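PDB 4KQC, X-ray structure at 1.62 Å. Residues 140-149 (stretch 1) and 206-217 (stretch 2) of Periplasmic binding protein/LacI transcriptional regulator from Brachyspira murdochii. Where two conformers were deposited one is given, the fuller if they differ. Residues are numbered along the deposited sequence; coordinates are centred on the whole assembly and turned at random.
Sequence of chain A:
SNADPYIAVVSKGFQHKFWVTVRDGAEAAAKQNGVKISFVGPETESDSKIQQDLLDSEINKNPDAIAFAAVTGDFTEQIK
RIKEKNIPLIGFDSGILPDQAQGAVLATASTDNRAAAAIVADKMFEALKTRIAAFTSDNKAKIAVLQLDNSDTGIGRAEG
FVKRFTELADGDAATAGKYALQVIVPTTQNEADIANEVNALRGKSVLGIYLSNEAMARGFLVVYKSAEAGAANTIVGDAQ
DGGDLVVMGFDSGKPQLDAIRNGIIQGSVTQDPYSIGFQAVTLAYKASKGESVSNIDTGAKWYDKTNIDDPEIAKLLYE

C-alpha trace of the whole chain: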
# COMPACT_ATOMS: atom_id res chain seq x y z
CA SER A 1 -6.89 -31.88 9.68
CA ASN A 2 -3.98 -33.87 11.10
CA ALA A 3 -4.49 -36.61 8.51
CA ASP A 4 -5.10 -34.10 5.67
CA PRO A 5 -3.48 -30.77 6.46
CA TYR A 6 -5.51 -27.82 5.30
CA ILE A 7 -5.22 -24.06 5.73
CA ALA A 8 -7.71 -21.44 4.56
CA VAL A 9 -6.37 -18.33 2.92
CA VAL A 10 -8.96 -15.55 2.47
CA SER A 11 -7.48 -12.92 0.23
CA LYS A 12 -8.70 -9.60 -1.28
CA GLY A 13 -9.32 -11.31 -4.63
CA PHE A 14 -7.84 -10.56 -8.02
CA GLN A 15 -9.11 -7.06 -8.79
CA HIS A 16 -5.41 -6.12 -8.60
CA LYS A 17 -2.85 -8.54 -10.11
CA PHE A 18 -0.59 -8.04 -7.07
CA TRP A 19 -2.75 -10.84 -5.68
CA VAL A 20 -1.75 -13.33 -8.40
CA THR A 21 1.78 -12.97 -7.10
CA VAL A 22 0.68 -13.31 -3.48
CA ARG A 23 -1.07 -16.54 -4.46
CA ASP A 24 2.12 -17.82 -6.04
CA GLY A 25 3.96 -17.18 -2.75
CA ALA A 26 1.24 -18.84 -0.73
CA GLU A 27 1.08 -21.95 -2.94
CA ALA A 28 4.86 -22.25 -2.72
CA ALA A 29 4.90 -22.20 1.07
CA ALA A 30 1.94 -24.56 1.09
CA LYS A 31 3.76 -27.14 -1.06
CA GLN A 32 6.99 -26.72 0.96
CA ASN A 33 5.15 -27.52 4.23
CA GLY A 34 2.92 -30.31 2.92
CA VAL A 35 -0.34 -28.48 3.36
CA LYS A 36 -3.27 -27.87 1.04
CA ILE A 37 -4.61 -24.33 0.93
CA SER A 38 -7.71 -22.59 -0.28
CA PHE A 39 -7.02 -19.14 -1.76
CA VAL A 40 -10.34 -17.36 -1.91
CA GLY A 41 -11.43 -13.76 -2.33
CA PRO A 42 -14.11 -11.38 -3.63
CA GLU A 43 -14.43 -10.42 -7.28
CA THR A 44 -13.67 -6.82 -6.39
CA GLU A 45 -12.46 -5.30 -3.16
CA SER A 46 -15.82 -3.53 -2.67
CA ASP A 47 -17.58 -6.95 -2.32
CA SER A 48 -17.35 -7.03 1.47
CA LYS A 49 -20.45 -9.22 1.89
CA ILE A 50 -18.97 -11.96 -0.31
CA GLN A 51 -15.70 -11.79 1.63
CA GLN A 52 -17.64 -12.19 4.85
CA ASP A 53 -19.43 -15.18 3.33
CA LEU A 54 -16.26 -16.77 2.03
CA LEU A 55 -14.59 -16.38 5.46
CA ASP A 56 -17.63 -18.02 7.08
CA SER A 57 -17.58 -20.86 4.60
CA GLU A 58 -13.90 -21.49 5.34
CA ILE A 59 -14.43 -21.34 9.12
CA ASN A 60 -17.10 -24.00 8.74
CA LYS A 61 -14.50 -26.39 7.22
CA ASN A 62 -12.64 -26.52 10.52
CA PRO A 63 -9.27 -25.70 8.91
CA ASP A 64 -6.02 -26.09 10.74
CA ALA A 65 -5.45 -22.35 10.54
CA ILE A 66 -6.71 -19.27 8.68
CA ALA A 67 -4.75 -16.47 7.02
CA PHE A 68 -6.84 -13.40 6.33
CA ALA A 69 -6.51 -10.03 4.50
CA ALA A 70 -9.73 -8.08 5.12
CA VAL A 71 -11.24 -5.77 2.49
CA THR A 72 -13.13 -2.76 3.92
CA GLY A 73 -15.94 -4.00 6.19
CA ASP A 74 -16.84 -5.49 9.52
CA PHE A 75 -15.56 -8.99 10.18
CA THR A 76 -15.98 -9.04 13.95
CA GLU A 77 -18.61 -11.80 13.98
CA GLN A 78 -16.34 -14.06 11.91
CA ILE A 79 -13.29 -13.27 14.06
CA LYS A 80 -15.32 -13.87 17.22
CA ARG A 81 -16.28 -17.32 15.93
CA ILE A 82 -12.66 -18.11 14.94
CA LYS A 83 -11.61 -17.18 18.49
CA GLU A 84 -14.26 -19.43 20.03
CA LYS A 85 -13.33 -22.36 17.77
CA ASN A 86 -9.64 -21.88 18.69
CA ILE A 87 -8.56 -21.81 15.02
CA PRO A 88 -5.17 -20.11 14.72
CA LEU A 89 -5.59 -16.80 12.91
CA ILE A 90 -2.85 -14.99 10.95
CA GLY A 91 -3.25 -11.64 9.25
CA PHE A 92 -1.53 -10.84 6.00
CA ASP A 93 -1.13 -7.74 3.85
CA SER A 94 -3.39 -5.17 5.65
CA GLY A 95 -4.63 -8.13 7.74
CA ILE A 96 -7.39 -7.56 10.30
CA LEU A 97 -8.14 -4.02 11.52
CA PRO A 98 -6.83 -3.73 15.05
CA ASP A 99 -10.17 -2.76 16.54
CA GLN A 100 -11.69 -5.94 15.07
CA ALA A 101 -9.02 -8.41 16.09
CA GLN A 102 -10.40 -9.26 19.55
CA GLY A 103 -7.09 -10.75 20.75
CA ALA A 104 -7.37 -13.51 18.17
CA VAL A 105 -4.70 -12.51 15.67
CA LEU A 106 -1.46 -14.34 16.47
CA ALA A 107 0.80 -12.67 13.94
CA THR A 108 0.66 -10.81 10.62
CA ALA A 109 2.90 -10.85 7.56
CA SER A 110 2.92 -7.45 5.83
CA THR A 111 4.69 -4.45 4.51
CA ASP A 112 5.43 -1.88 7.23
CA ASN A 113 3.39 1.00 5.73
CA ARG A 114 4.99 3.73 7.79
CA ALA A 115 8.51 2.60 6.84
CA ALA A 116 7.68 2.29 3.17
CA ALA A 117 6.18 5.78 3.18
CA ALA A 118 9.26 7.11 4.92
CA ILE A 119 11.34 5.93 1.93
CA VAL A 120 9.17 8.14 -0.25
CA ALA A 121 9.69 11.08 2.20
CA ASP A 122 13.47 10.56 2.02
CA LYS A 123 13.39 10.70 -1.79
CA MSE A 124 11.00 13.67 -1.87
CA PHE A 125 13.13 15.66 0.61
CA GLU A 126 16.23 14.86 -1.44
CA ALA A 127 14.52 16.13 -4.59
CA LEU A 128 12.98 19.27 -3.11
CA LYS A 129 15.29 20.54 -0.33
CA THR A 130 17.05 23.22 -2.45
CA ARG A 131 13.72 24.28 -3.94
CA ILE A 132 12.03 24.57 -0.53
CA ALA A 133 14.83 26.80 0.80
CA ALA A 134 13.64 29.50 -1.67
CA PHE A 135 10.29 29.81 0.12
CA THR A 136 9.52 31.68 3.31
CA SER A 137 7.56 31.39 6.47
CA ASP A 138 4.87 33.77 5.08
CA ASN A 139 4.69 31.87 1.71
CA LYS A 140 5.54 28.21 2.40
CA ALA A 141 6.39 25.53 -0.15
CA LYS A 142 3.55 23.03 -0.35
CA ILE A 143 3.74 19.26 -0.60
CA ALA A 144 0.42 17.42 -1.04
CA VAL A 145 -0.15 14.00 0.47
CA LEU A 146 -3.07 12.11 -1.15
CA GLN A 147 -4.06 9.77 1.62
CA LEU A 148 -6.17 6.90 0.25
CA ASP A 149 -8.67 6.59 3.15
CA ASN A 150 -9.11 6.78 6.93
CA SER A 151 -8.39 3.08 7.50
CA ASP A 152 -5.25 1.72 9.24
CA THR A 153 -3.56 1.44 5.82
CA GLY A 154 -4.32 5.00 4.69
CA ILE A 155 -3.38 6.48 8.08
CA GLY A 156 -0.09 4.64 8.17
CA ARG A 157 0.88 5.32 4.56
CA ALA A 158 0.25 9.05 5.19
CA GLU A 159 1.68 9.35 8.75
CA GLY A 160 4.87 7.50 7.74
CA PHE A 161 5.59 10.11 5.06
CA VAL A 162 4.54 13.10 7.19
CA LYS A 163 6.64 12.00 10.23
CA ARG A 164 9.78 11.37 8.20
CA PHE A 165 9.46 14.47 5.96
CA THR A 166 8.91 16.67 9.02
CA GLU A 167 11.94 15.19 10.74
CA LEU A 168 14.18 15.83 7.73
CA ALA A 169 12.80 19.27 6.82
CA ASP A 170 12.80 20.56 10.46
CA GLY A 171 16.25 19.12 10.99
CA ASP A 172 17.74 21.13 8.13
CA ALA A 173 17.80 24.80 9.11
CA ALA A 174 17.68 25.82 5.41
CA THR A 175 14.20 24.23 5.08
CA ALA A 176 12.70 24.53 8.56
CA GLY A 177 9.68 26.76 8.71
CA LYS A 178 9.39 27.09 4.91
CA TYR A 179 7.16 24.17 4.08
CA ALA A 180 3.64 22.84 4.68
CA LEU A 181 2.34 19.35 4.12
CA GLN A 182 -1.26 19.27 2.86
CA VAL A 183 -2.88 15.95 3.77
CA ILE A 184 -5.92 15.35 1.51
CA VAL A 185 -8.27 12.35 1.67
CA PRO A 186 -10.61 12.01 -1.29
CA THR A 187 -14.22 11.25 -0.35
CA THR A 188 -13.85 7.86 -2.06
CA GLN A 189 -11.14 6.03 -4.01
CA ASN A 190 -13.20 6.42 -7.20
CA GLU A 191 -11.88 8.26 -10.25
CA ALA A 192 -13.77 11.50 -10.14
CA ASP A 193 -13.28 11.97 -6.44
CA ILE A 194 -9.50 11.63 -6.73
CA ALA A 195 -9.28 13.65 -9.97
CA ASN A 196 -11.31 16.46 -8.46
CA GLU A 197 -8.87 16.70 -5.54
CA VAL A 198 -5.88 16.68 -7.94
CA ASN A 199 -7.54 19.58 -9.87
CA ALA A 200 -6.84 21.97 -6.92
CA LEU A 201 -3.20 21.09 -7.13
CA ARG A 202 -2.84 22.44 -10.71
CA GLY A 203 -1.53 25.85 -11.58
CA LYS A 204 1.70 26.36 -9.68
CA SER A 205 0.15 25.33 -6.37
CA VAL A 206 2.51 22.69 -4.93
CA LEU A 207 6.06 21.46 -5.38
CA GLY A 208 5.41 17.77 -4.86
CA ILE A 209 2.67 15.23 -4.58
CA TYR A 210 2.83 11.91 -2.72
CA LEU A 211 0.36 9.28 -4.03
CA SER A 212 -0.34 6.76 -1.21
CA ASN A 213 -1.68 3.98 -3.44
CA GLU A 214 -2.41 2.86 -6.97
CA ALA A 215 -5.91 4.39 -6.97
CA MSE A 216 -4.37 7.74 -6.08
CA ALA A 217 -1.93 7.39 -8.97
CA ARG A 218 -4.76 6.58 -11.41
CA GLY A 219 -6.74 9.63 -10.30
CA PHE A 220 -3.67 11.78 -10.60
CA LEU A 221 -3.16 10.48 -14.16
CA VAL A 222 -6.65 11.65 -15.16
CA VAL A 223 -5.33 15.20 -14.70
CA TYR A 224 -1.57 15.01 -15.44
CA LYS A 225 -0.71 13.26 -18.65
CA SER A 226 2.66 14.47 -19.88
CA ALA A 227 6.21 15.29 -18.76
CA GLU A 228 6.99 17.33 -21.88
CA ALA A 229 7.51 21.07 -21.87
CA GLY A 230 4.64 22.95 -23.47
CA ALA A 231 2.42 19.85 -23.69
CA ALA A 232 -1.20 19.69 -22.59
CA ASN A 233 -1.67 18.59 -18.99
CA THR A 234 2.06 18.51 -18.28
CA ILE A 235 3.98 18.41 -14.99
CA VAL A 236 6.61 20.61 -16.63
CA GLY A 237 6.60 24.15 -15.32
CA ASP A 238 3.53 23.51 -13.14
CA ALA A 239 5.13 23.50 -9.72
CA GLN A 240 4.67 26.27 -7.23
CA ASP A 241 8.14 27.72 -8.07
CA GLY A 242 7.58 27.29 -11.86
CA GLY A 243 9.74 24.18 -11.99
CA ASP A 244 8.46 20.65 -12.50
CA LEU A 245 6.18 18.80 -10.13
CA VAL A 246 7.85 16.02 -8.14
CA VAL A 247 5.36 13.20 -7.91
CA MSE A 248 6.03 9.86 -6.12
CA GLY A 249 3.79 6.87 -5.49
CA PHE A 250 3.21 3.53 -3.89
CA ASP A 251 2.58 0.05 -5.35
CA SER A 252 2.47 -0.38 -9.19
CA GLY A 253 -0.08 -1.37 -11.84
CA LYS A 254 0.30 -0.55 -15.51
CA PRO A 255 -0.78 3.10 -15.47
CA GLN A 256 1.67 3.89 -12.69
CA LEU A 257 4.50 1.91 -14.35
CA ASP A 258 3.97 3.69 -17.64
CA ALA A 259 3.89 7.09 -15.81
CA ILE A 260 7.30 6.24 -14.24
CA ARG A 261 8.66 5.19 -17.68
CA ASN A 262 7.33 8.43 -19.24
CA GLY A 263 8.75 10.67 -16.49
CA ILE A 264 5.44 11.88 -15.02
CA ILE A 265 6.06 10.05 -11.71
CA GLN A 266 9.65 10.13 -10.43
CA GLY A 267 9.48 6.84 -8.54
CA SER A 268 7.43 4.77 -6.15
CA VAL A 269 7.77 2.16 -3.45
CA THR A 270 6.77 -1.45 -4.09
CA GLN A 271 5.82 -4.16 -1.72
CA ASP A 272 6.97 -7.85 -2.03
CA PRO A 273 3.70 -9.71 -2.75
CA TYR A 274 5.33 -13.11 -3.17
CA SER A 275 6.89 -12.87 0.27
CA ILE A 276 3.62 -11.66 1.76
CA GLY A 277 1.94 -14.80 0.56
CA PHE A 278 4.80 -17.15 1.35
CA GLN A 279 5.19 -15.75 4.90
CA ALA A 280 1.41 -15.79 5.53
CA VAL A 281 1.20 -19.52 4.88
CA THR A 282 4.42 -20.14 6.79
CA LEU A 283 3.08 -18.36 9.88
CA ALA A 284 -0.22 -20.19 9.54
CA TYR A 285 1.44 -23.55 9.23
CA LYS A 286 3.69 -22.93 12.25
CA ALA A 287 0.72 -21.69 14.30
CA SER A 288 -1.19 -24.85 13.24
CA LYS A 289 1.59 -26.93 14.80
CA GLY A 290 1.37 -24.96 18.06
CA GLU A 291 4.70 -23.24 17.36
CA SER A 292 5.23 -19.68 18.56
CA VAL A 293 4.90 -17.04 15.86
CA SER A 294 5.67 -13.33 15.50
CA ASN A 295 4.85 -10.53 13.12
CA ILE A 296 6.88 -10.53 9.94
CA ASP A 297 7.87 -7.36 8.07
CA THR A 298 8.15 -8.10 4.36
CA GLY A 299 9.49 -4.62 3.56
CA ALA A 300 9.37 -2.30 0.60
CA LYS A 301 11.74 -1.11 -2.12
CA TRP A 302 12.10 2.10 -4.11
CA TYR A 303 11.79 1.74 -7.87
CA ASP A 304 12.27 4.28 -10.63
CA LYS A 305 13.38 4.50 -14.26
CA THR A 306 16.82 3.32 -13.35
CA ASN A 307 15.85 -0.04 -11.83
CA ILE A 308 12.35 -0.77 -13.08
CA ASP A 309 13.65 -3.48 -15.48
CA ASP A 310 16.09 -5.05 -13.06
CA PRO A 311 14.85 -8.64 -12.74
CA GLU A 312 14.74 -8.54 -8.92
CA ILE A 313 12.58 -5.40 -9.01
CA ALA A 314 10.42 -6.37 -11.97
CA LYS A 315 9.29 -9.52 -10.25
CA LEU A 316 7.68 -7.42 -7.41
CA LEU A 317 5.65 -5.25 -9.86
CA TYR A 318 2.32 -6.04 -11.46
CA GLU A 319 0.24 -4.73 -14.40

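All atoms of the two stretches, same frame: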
# COMPACT_ATOMS: atom_id res chain seq x y z
N LYS A 140 4.84 29.49 2.22
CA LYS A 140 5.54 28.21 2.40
C LYS A 140 5.44 27.37 1.16
O LYS A 140 4.40 27.41 0.45
CB LYS A 140 4.94 27.49 3.57
CG LYS A 140 5.12 28.21 4.89
CD LYS A 140 4.56 27.41 6.02
CE LYS A 140 4.80 28.19 7.32
NZ LYS A 140 4.59 27.29 8.46
N ALA A 141 6.48 26.60 0.86
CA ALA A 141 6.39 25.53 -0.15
C ALA A 141 5.39 24.49 0.29
O ALA A 141 5.42 24.01 1.43
CB ALA A 141 7.74 24.85 -0.33
N LYS A 142 4.58 24.02 -0.65
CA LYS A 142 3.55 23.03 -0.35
C LYS A 142 3.86 21.67 -0.95
O LYS A 142 4.26 21.59 -2.09
CB LYS A 142 2.20 23.51 -0.89
CG LYS A 142 1.80 24.92 -0.47
CD LYS A 142 1.75 25.04 1.05
CE LYS A 142 0.88 26.21 1.49
NZ LYS A 142 1.43 27.52 1.07
N ILE A 143 3.70 20.64 -0.15
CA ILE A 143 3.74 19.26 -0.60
C ILE A 143 2.40 18.58 -0.24
O ILE A 143 1.97 18.60 0.92
CB ILE A 143 4.90 18.49 0.03
CG1 ILE A 143 6.26 19.14 -0.36
CG2 ILE A 143 4.85 17.04 -0.40
CD1 ILE A 143 6.85 20.10 0.67
N ALA A 144 1.72 18.06 -1.24
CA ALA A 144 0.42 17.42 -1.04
C ALA A 144 0.60 15.95 -0.78
O ALA A 144 1.44 15.27 -1.45
CB ALA A 144 -0.41 17.62 -2.27
N VAL A 145 -0.15 15.43 0.17
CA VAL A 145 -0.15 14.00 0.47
C VAL A 145 -1.58 13.51 0.15
O VAL A 145 -2.49 13.88 0.86
CB VAL A 145 0.19 13.78 1.94
CG1 VAL A 145 -0.06 12.31 2.38
CG2 VAL A 145 1.62 14.25 2.24
N LEU A 146 -1.76 12.65 -0.85
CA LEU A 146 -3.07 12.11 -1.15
C LEU A 146 -3.15 10.82 -0.39
O LEU A 146 -2.52 9.81 -0.77
CB LEU A 146 -3.24 11.89 -2.66
CG LEU A 146 -3.69 13.12 -3.45
CD1 LEU A 146 -5.19 13.33 -3.32
CD2 LEU A 146 -2.95 14.39 -3.07
N GLN A 147 -3.88 10.88 0.71
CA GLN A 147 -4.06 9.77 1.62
C GLN A 147 -5.27 8.96 1.22
O GLN A 147 -6.31 9.55 1.05
CB GLN A 147 -4.27 10.36 3.03
CG GLN A 147 -4.76 9.35 4.05
CD GLN A 147 -4.88 9.91 5.45
OE1 GLN A 147 -4.29 10.94 5.76
NE2 GLN A 147 -5.65 9.25 6.29
N LEU A 148 -5.10 7.66 0.98
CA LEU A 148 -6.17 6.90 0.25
C LEU A 148 -7.50 6.81 1.00
O LEU A 148 -8.57 6.77 0.37
CB LEU A 148 -5.67 5.49 -0.18
CG LEU A 148 -5.24 4.61 1.02
CD1 LEU A 148 -6.16 3.42 1.10
CD2 LEU A 148 -3.81 4.16 1.03
N ASP A 149 -7.45 6.74 2.31
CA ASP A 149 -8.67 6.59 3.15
C ASP A 149 -8.30 6.81 4.60
O ASP A 149 -7.14 7.12 4.92
CB ASP A 149 -9.37 5.26 2.92
CG ASP A 149 -8.64 4.06 3.47
OD1 ASP A 149 -7.61 4.13 4.21
OD2 ASP A 149 -9.12 2.94 3.09
N VAL A 206 1.71 23.56 -5.81
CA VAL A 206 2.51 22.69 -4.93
C VAL A 206 3.82 22.37 -5.59
O VAL A 206 3.98 22.55 -6.81
CB VAL A 206 1.75 21.41 -4.53
CG1 VAL A 206 0.39 21.68 -3.85
CG2 VAL A 206 1.58 20.52 -5.72
N LEU A 207 4.79 21.92 -4.80
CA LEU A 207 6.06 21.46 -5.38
C LEU A 207 6.08 19.98 -5.61
O LEU A 207 6.77 19.49 -6.52
CB LEU A 207 7.27 21.77 -4.46
CG LEU A 207 7.66 23.20 -4.16
CD1 LEU A 207 8.90 23.22 -3.23
CD2 LEU A 207 7.96 23.80 -5.51
N GLY A 208 5.36 19.25 -4.76
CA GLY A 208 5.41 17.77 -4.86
C GLY A 208 4.08 17.20 -4.47
O GLY A 208 3.30 17.84 -3.79
N ILE A 209 3.87 15.96 -4.89
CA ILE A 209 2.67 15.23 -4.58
C ILE A 209 3.03 13.81 -4.29
O ILE A 209 3.72 13.15 -5.10
CB ILE A 209 1.73 15.26 -5.78
CG1 ILE A 209 1.35 16.72 -6.17
CG2 ILE A 209 0.52 14.40 -5.45
CD1 ILE A 209 0.54 16.83 -7.47
N TYR A 210 2.63 13.34 -3.12
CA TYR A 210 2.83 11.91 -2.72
C TYR A 210 1.47 11.18 -2.88
O TYR A 210 0.43 11.58 -2.32
CB TYR A 210 3.29 11.82 -1.27
CG TYR A 210 3.16 10.45 -0.64
CD1 TYR A 210 3.54 9.29 -1.27
CD2 TYR A 210 2.68 10.32 0.64
CE1 TYR A 210 3.50 8.05 -0.63
CE2 TYR A 210 2.56 9.09 1.23
CZ TYR A 210 2.97 7.97 0.63
OH TYR A 210 2.83 6.79 1.30
N LEU A 211 1.49 10.14 -3.72
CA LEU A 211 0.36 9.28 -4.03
C LEU A 211 0.42 7.99 -3.21
O LEU A 211 1.31 7.20 -3.42
CB LEU A 211 0.45 8.99 -5.54
CG LEU A 211 0.53 10.17 -6.51
CD1 LEU A 211 0.95 9.69 -7.89
CD2 LEU A 211 -0.79 10.90 -6.50
N SER A 212 -0.43 7.86 -2.18
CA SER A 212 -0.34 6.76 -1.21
C SER A 212 -0.74 5.39 -1.72
O SER A 212 -0.50 4.42 -1.01
CB SER A 212 -1.03 7.10 0.11
OG SER A 212 -2.43 7.18 -0.04
N ASN A 213 -1.36 5.28 -2.90
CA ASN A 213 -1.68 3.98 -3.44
C ASN A 213 -1.92 4.06 -4.94
O ASN A 213 -1.84 5.13 -5.53
CB ASN A 213 -2.79 3.22 -2.67
CG ASN A 213 -4.16 3.69 -3.01
OD1 ASN A 213 -4.32 4.70 -3.63
ND2 ASN A 213 -5.18 2.98 -2.51
N GLU A 214 -2.15 2.91 -5.54
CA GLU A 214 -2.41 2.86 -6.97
C GLU A 214 -3.64 3.66 -7.43
O GLU A 214 -3.64 4.31 -8.47
CB GLU A 214 -2.56 1.37 -7.36
CG GLU A 214 -2.75 1.18 -8.82
CD GLU A 214 -3.00 -0.34 -9.15
OE1 GLU A 214 -2.94 -1.23 -8.26
OE2 GLU A 214 -3.31 -0.57 -10.32
N ALA A 215 -4.71 3.66 -6.63
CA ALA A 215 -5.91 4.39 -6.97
C ALA A 215 -5.58 5.87 -7.00
O ALA A 215 -6.04 6.57 -7.86
CB ALA A 215 -6.99 4.12 -5.95
N MSE A 216 -4.81 6.36 -6.03
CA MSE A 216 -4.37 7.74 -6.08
C MSE A 216 -3.62 8.06 -7.34
O MSE A 216 -3.83 9.14 -7.93
CB MSE A 216 -3.53 8.13 -4.86
CG MSE A 216 -4.06 7.95 -3.46
SE MSE A 216 -5.77 8.86 -3.13
CE MSE A 216 -7.00 7.33 -3.37
N ALA A 217 -2.70 7.18 -7.73
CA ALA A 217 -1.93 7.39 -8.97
C ALA A 217 -2.83 7.43 -10.19
O ALA A 217 -2.70 8.32 -11.03
CB ALA A 217 -0.88 6.33 -9.11

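Residues 141-146 and 208-211 form two neighbouring strands of one sheet. Their N-to-C directions differ by 15° and their axes approach to 4.7 Å, which defines a parallel pairing between segments more than sixty residues apart in sequence. The register follows from the CA atoms: Ala-144 CA lies 4.7 Å from Ile-209 CA and Val-145 CA 4.8 Å from Tyr-210 CA, and the spacing opens to 5.3 Å between Leu-146 CA and Leu-211 CA.

The hydrogen bonds have the alternation expected of parallel strands, in which one residue bonds through both its N and O to two residues flanking its partner. Ala-144 is the clearest case. Its N donates to Gly-208 O (3.0 Å, 163° at the hydrogen), while its O accepts from Tyr-210 N (2.8 Å, 172°), so Ile-209 is bracketed. Leu-146 N then donates to Tyr-210 O at 2.8 Å and 170°. At the other end, Lys-142 O accepts from Leu-207 N (2.8 Å, 170°); Gly-208 N, 3.7 Å from Lys-142 O, is buried without a partner. A CA-H...O contact, Ile-209 CA to Ala-144 O at 3.4 Å, supplements the ladder.

Beyond the paired strands, Ser-212 extends the connection. Leu-146 O accepts both from Ser-212 N, at 3.2 Å and a more bent 152°, and from Ser-212 OG, at 2.7 Å. The p rotamer of Ser-212 (chi1 69°) places its hydroxyl at this junction, where Leu-148 N also comes within 2.9 Å of Ser-212 OG.

Side chains alternate between the two faces of the sheet. On one, Val-145 CG1 packs obliquely against the Tyr-210 ring, 3.8 Å from Tyr-210 CD2. On the other, Ala-144, Leu-146 and Ile-209 make looser apolar contacts: Ala-144 CB is 4.4 Å from Ile-209 CG1, and Leu-146 CD2 is 4.2 Å from Ile-209 CG2. Near the start of the pairing, Ala-141 CB meets Leu-207 CD1 at 3.5 Å.

The first turn of the helix completes the contact. Asn-213 caps it, its OD1 accepting from Met-216 N at 3.0 Å and 169°, and its ND2 lies 3.5 Å from Leu-148 CB. Met-216, present as selenomethionine, points its CA-to-CB bond toward stretch 1. Its SE is 4.0 Å from Leu-146 CB and its CE 3.9 Å from Leu-148 CB, so this one side chain bridges the end of the strand and the loop that follows. In all, the two stretches bury 729 Å², summed over both sides.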